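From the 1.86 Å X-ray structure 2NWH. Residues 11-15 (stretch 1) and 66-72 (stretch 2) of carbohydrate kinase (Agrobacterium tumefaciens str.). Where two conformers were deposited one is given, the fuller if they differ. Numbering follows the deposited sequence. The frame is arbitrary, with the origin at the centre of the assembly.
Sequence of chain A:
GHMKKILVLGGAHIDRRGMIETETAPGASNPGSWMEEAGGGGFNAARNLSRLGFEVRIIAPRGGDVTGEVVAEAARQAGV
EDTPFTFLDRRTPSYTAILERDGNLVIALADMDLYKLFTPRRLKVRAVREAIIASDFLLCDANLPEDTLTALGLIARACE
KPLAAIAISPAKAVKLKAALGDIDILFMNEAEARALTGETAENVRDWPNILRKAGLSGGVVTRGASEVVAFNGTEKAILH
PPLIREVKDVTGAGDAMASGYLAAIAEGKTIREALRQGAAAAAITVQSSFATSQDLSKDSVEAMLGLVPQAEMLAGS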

# COMPACT_ATOMS: atom_id res chain seq x y z
N GLY A 11 8.27 -1.88 -0.85
CA GLY A 11 8.93 -0.98 -1.74
C GLY A 11 8.91 0.42 -1.23
O GLY A 11 8.00 0.86 -0.49
N ALA A 12 9.95 1.14 -1.62
CA ALA A 12 10.10 2.53 -1.31
C ALA A 12 10.98 3.02 -2.44
O ALA A 12 12.13 2.63 -2.54
CB ALA A 12 10.75 2.71 0.09
N HIS A 13 10.43 3.83 -3.34
CA HIS A 13 11.18 4.23 -4.56
C HIS A 13 11.13 5.76 -4.68
O HIS A 13 10.33 6.41 -4.01
CB HIS A 13 10.64 3.54 -5.85
CG HIS A 13 9.17 3.77 -6.17
ND1 HIS A 13 8.67 4.97 -6.64
CD2 HIS A 13 8.13 2.92 -6.17
CE1 HIS A 13 7.37 4.85 -6.88
NE2 HIS A 13 7.02 3.61 -6.61
N ILE A 14 11.97 6.29 -5.56
CA ILE A 14 11.88 7.69 -5.95
C ILE A 14 10.92 7.81 -7.15
O ILE A 14 10.96 7.02 -8.11
CB ILE A 14 13.29 8.30 -6.21
CG1 ILE A 14 13.29 9.83 -6.27
CG2 ILE A 14 13.94 7.72 -7.52
CD1 ILE A 14 13.02 10.49 -4.89
N ASP A 15 10.04 8.80 -7.07
CA ASP A 15 9.11 9.08 -8.13
C ASP A 15 9.52 10.42 -8.72
O ASP A 15 9.43 11.45 -8.04
CB ASP A 15 7.68 9.13 -7.58
CG ASP A 15 6.65 9.43 -8.64
OD1 ASP A 15 6.81 10.40 -9.43
OD2 ASP A 15 5.63 8.71 -8.65
N VAL A 66 21.82 9.68 -3.38
CA VAL A 66 21.03 10.80 -2.90
C VAL A 66 19.51 10.59 -3.07
O VAL A 66 18.73 11.12 -2.27
CB VAL A 66 21.47 12.16 -3.53
CG1 VAL A 66 20.57 13.30 -3.03
CG2 VAL A 66 22.92 12.46 -3.18
N THR A 67 19.08 9.86 -4.10
CA THR A 67 17.66 9.61 -4.22
C THR A 67 17.17 8.79 -3.03
O THR A 67 16.06 8.99 -2.56
CB THR A 67 17.28 8.95 -5.55
OG1 THR A 67 18.24 7.95 -5.86
CG2 THR A 67 17.25 10.04 -6.68
N GLY A 68 18.02 7.89 -2.53
CA GLY A 68 17.68 7.03 -1.38
C GLY A 68 17.53 7.90 -0.15
O GLY A 68 16.67 7.64 0.71
N GLU A 69 18.37 8.93 -0.06
CA GLU A 69 18.32 9.88 1.07
C GLU A 69 17.03 10.72 1.02
O GLU A 69 16.46 11.07 2.06
CB GLU A 69 19.58 10.76 1.07
CG GLU A 69 20.83 10.07 1.63
CD GLU A 69 22.14 10.77 1.27
OE1 GLU A 69 22.10 11.99 0.95
OE2 GLU A 69 23.20 10.10 1.31
N VAL A 70 16.55 11.02 -0.19
CA VAL A 70 15.27 11.71 -0.36
C VAL A 70 14.11 10.84 0.22
O VAL A 70 13.19 11.35 0.90
CB VAL A 70 15.04 12.02 -1.85
CG1 VAL A 70 13.61 12.40 -2.12
CG2 VAL A 70 15.96 13.17 -2.31
N VAL A 71 14.16 9.54 -0.05
CA VAL A 71 13.16 8.60 0.51
C VAL A 71 13.26 8.57 2.03
O VAL A 71 12.25 8.65 2.76
CB VAL A 71 13.33 7.16 -0.03
CG1 VAL A 71 12.22 6.22 0.61
CG2 VAL A 71 13.21 7.11 -1.52
N ALA A 72 14.48 8.40 2.51
CA ALA A 72 14.72 8.43 3.95
C ALA A 72 14.15 9.72 4.60
O ALA A 72 13.50 9.67 5.65
CB ALA A 72 16.21 8.29 4.22

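How are the two backbones placed relative to each other? Residues 13-15 form a strand and residues 66-72 a helix, and their axes cross almost at right angles, at 93°, with a closest approach of 7.9 Å. Two elements crossing this way share only a short length of contact, so the meeting is local, burying 237 Å² when both sides are summed. The closest pair of CA atoms across the two stretches is Ile-14 CA and Thr-67 CA, 6.3 Å apart. The helix keeps its own regular bonding: Val-70 N donates to Val-66 O at 3.0 Å, Val-71 N to Thr-67 O at 3.2 Å, and Ala-72 N to Gly-68 O at 2.9 Å. These i to i+4 bonds pair backbone NH and CO groups within the helix, and no hydrogen bond links it to the other stretch.

Which residues does each element present to the other? On the helix, Thr-67, Val-70 and Val-71 direct their CA-to-CB bonds toward the first stretch. The spacing of three and four residues is close to one helical turn, which gathers these side chains on one face. Val-66 and Glu-69 lie out of reach, and Glu-69 is left exposed, as suits a charged side chain. In the first stretch, the bonds of Ala-12 and Ile-14 point toward the helix while that of His-13 between them points away, the alternation expected of an extended chain.

What does Ile-14 do at the centre of the contact? It is buried and gives up 80 Å² to the helix, more than any other residue of either stretch. With chi1 at -165° (t) and chi2 at 70° (p), its side chain carries Ile-14 CD1 to 3.4 Å from Val-70 CG1, a tight approach for two methyl carbons. Ile-14 CG1 also lies 4.0 Å from Thr-67 CG2, so the threonine meets the isoleucine through its methyl group. Both pairings are carbon against carbon, held by dispersion and by the exclusion of water, and they depend on fit more than on direction.

How does Val-71 extend the contact beyond Ile-14? This buried valine, chi1 -180° (t), spans the neighbouring part of the first stretch with its two methyls. Val-71 CG1 sits 3.8 Å from Ala-12 CB, an ordinary van der Waals distance between apolar groups, while Val-71 CG2 lies 3.9 Å from His-13 O and 4.3 Å from Ile-14 N. Those last two are packing contacts of a methyl against backbone, since carbon offers these polar atoms no conventional hydrogen bond.

If His-13 turns from the helix, what does its side chain do? Its side chain comes no closer to the helix than the 6.2 Å from His-13 CB to Val-71 CG2, so the residue touches the helix through its backbone carbonyl group. The imidazole instead makes a weak hydrogen bond within its own stretch, from His-13 ND1 to Ile-14 O at 3.4 Å.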